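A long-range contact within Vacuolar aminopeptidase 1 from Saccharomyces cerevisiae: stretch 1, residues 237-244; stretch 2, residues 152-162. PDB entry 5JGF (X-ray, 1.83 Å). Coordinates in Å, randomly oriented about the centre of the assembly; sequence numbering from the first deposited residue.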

# COMPACT_ATOMS: atom_id res chain seq x y z
N ASP D 237 29.40 31.54 23.61
CA ASP D 237 29.32 30.25 22.92
C ASP D 237 29.17 29.25 24.06
O ASP D 237 30.17 28.79 24.63
CB ASP D 237 30.62 29.99 22.14
CG ASP D 237 30.60 28.68 21.38
OD1 ASP D 237 29.62 27.92 21.50
OD2 ASP D 237 31.58 28.41 20.65
N LEU D 238 27.93 28.94 24.41
CA LEU D 238 27.64 28.03 25.52
C LEU D 238 27.01 26.72 25.08
O LEU D 238 26.26 26.67 24.11
CB LEU D 238 26.72 28.72 26.53
CG LEU D 238 27.16 30.10 27.04
CD1 LEU D 238 26.14 30.62 28.05
CD2 LEU D 238 28.54 29.99 27.68
N ASP D 239 27.33 25.66 25.82
CA ASP D 239 26.81 24.31 25.59
C ASP D 239 25.89 23.94 26.74
O ASP D 239 25.93 24.55 27.81
CB ASP D 239 27.90 23.23 25.66
CG ASP D 239 28.96 23.34 24.59
OD1 ASP D 239 29.86 22.48 24.62
OD2 ASP D 239 28.90 24.25 23.74
N LEU D 240 25.09 22.91 26.50
CA LEU D 240 24.25 22.32 27.53
C LEU D 240 24.84 20.91 27.53
O LEU D 240 25.06 20.33 26.47
CB LEU D 240 22.78 22.27 27.13
CG LEU D 240 22.00 23.57 27.22
CD1 LEU D 240 20.51 23.25 27.08
CD2 LEU D 240 22.26 24.25 28.58
N PHE D 241 25.13 20.38 28.71
CA PHE D 241 25.74 19.06 28.81
C PHE D 241 25.29 18.32 30.06
O PHE D 241 24.79 18.94 31.00
CB PHE D 241 27.26 19.23 28.84
CG PHE D 241 27.71 20.29 29.81
CD1 PHE D 241 27.75 20.03 31.18
CD2 PHE D 241 28.03 21.57 29.36
CE1 PHE D 241 28.11 21.03 32.09
CE2 PHE D 241 28.38 22.58 30.26
CZ PHE D 241 28.42 22.31 31.62
N ASP D 242 25.48 17.01 30.06
CA ASP D 242 25.10 16.17 31.20
C ASP D 242 26.04 16.46 32.37
O ASP D 242 27.26 16.38 32.21
CB ASP D 242 25.20 14.69 30.82
CG ASP D 242 24.51 13.77 31.81
OD1 ASP D 242 24.35 14.16 32.99
OD2 ASP D 242 24.13 12.65 31.42
N VAL D 243 25.49 16.79 33.53
CA VAL D 243 26.31 17.07 34.71
C VAL D 243 26.52 15.86 35.60
O VAL D 243 27.10 15.98 36.68
CB VAL D 243 25.70 18.19 35.58
CG1 VAL D 243 25.69 19.50 34.82
CG2 VAL D 243 24.30 17.81 36.03
N GLN D 244 26.05 14.68 35.18
CA GLN D 244 26.25 13.50 36.01
C GLN D 244 27.70 13.05 35.93
O GLN D 244 28.20 12.69 34.87
CB GLN D 244 25.33 12.35 35.57
CG GLN D 244 25.50 11.09 36.43
CD GLN D 244 24.58 9.96 36.02
OE1 GLN D 244 24.18 9.86 34.86
NE2 GLN D 244 24.25 9.09 36.97
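Stretch 2 (152-162) LVDSTPLPVCR

How does stretch 2 lie along stretch 1? Stretch 1 is already a strand at Asp 237, stays so to Asp 242 and then leaves it at Val 243. Stretch 2 is already a strand at Leu 152. It first runs in roughly the same direction as stretch 1, then from Thr 156 swings across it, so that Cys 161 lies by Leu 240. The CA atoms come nearest at three places: Leu 238 CA lies 8.6 Å from Val 153 CA, Leu 240 CA 7.7 Å from Cys 161 CA, and Val 243 CA 6.2 Å from Thr 156 CA. No hydrogen bond crosses between the stretches, so side-chain packing carries the contact.

What meets the two leucines of the strand? Leu 238, with chi1 in m and chi2 in t, brings CD2 to 4.0 Å from Val 153 CG2. Leu 240, again m and t, sends CD2 to 4.0 Å from Cys 161 SG, touching the far end of stretch 2 rather than its opening strand.

Why does Phe 241 meet polar atoms? Its p rotamer carries the ring to Asp 154 and Thr 156, with CZ 3.4 Å from Asp 154 OD2 and CE1 3.5 Å from Thr 156 OG1. Both oxygens sit at the ring edge, near its plane, where the C-H groups offer slight positive charge. They are already paired: Thr 156 OG1 donates to Asp 154 OD2 at 2.7 Å, and Thr 156 N donates to the same OD2 at 3.0 Å.

Where is the contact most extensive? Val 243 points toward stretch 2 and has the largest covered area. Its CG2 lies 3.9 Å from Pro 159 CB and 4.1 Å from Pro 157 O, while CG1 approaches Thr 156 OG1 at 4.0 Å. The cis peptide bond before Pro 157 and the hydrogen bond from Leu 158 N to Ser 155 O, at 2.8 Å, belong to the turn around this valine.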

# COMPACT_ATOMS: atom_id res chain seq x y z
N LEU D 152 35.63 31.62 30.89
CA LEU D 152 34.94 30.34 30.79
C LEU D 152 34.05 30.18 32.01
O LEU D 152 34.45 30.52 33.13
CB LEU D 152 35.96 29.20 30.74
CG LEU D 152 36.27 28.57 29.38
CD1 LEU D 152 36.34 29.62 28.28
CD2 LEU D 152 37.57 27.80 29.49
N VAL D 153 32.83 29.70 31.79
CA VAL D 153 31.89 29.50 32.88
C VAL D 153 31.37 28.06 32.87
O VAL D 153 31.45 27.38 31.85
CB VAL D 153 30.70 30.48 32.79
CG1 VAL D 153 31.21 31.91 33.00
CG2 VAL D 153 30.02 30.36 31.43
N ASP D 154 30.85 27.61 34.00
CA ASP D 154 30.36 26.24 34.14
C ASP D 154 29.42 26.19 35.34
O ASP D 154 29.83 26.49 36.46
CB ASP D 154 31.56 25.32 34.35
CG ASP D 154 31.17 23.88 34.57
OD1 ASP D 154 32.07 23.08 34.93
OD2 ASP D 154 29.99 23.54 34.38
N SER D 155 28.17 25.80 35.11
CA SER D 155 27.19 25.74 36.19
C SER D 155 27.33 24.52 37.10
O SER D 155 26.78 24.51 38.20
CB SER D 155 25.76 25.78 35.62
OG SER D 155 25.44 24.55 34.99
N THR D 156 28.04 23.50 36.63
CA THR D 156 28.23 22.28 37.41
C THR D 156 28.53 22.61 38.87
O THR D 156 29.36 23.47 39.16
CB THR D 156 29.40 21.45 36.84
OG1 THR D 156 29.19 21.23 35.44
CG2 THR D 156 29.51 20.11 37.55
N PRO D 157 27.88 21.91 39.82
CA PRO D 157 26.92 20.81 39.68
C PRO D 157 25.46 21.19 39.41
O PRO D 157 24.60 20.32 39.32
CB PRO D 157 27.06 20.08 41.00
CG PRO D 157 27.18 21.25 41.96
CD PRO D 157 28.18 22.15 41.25
N LEU D 158 25.16 22.48 39.30
CA LEU D 158 23.78 22.89 39.07
C LEU D 158 23.27 22.58 37.67
O LEU D 158 23.81 23.07 36.67
CB LEU D 158 23.61 24.39 39.33
CG LEU D 158 22.20 24.94 39.04
CD1 LEU D 158 21.20 24.33 40.03
CD2 LEU D 158 22.18 26.45 39.14
N PRO D 159 22.23 21.73 37.57
CA PRO D 159 21.68 21.42 36.25
C PRO D 159 20.60 22.47 36.01
O PRO D 159 19.51 22.40 36.59
CB PRO D 159 21.11 20.01 36.43
CG PRO D 159 20.64 20.03 37.85
CD PRO D 159 21.73 20.80 38.59
N VAL D 160 20.91 23.46 35.18
CA VAL D 160 19.98 24.55 34.91
C VAL D 160 18.85 24.19 33.93
O VAL D 160 17.81 24.84 33.92
CB VAL D 160 20.71 25.80 34.34
CG1 VAL D 160 21.84 26.22 35.29
CG2 VAL D 160 21.28 25.49 32.95
N CYS D 161 19.08 23.15 33.13
CA CYS D 161 18.11 22.72 32.12
C CYS D 161 17.81 21.23 32.17
O CYS D 161 18.55 20.45 32.77
CB CYS D 161 18.63 23.05 30.70
SG CYS D 161 18.69 24.80 30.33
N ARG D 162 16.72 20.85 31.51
CA ARG D 162 16.29 19.47 31.41
C ARG D 162 15.24 19.43 30.30
O ARG D 162 14.34 20.27 30.28
CB ARG D 162 15.69 18.99 32.73
CG ARG D 162 15.13 17.56 32.70
CD ARG D 162 14.64 17.14 34.09
NE ARG D 162 14.02 15.81 34.12
CZ ARG D 162 12.84 15.53 33.58
NH1 ARG D 162 12.13 16.47 32.97
NH2 ARG D 162 12.35 14.30 33.66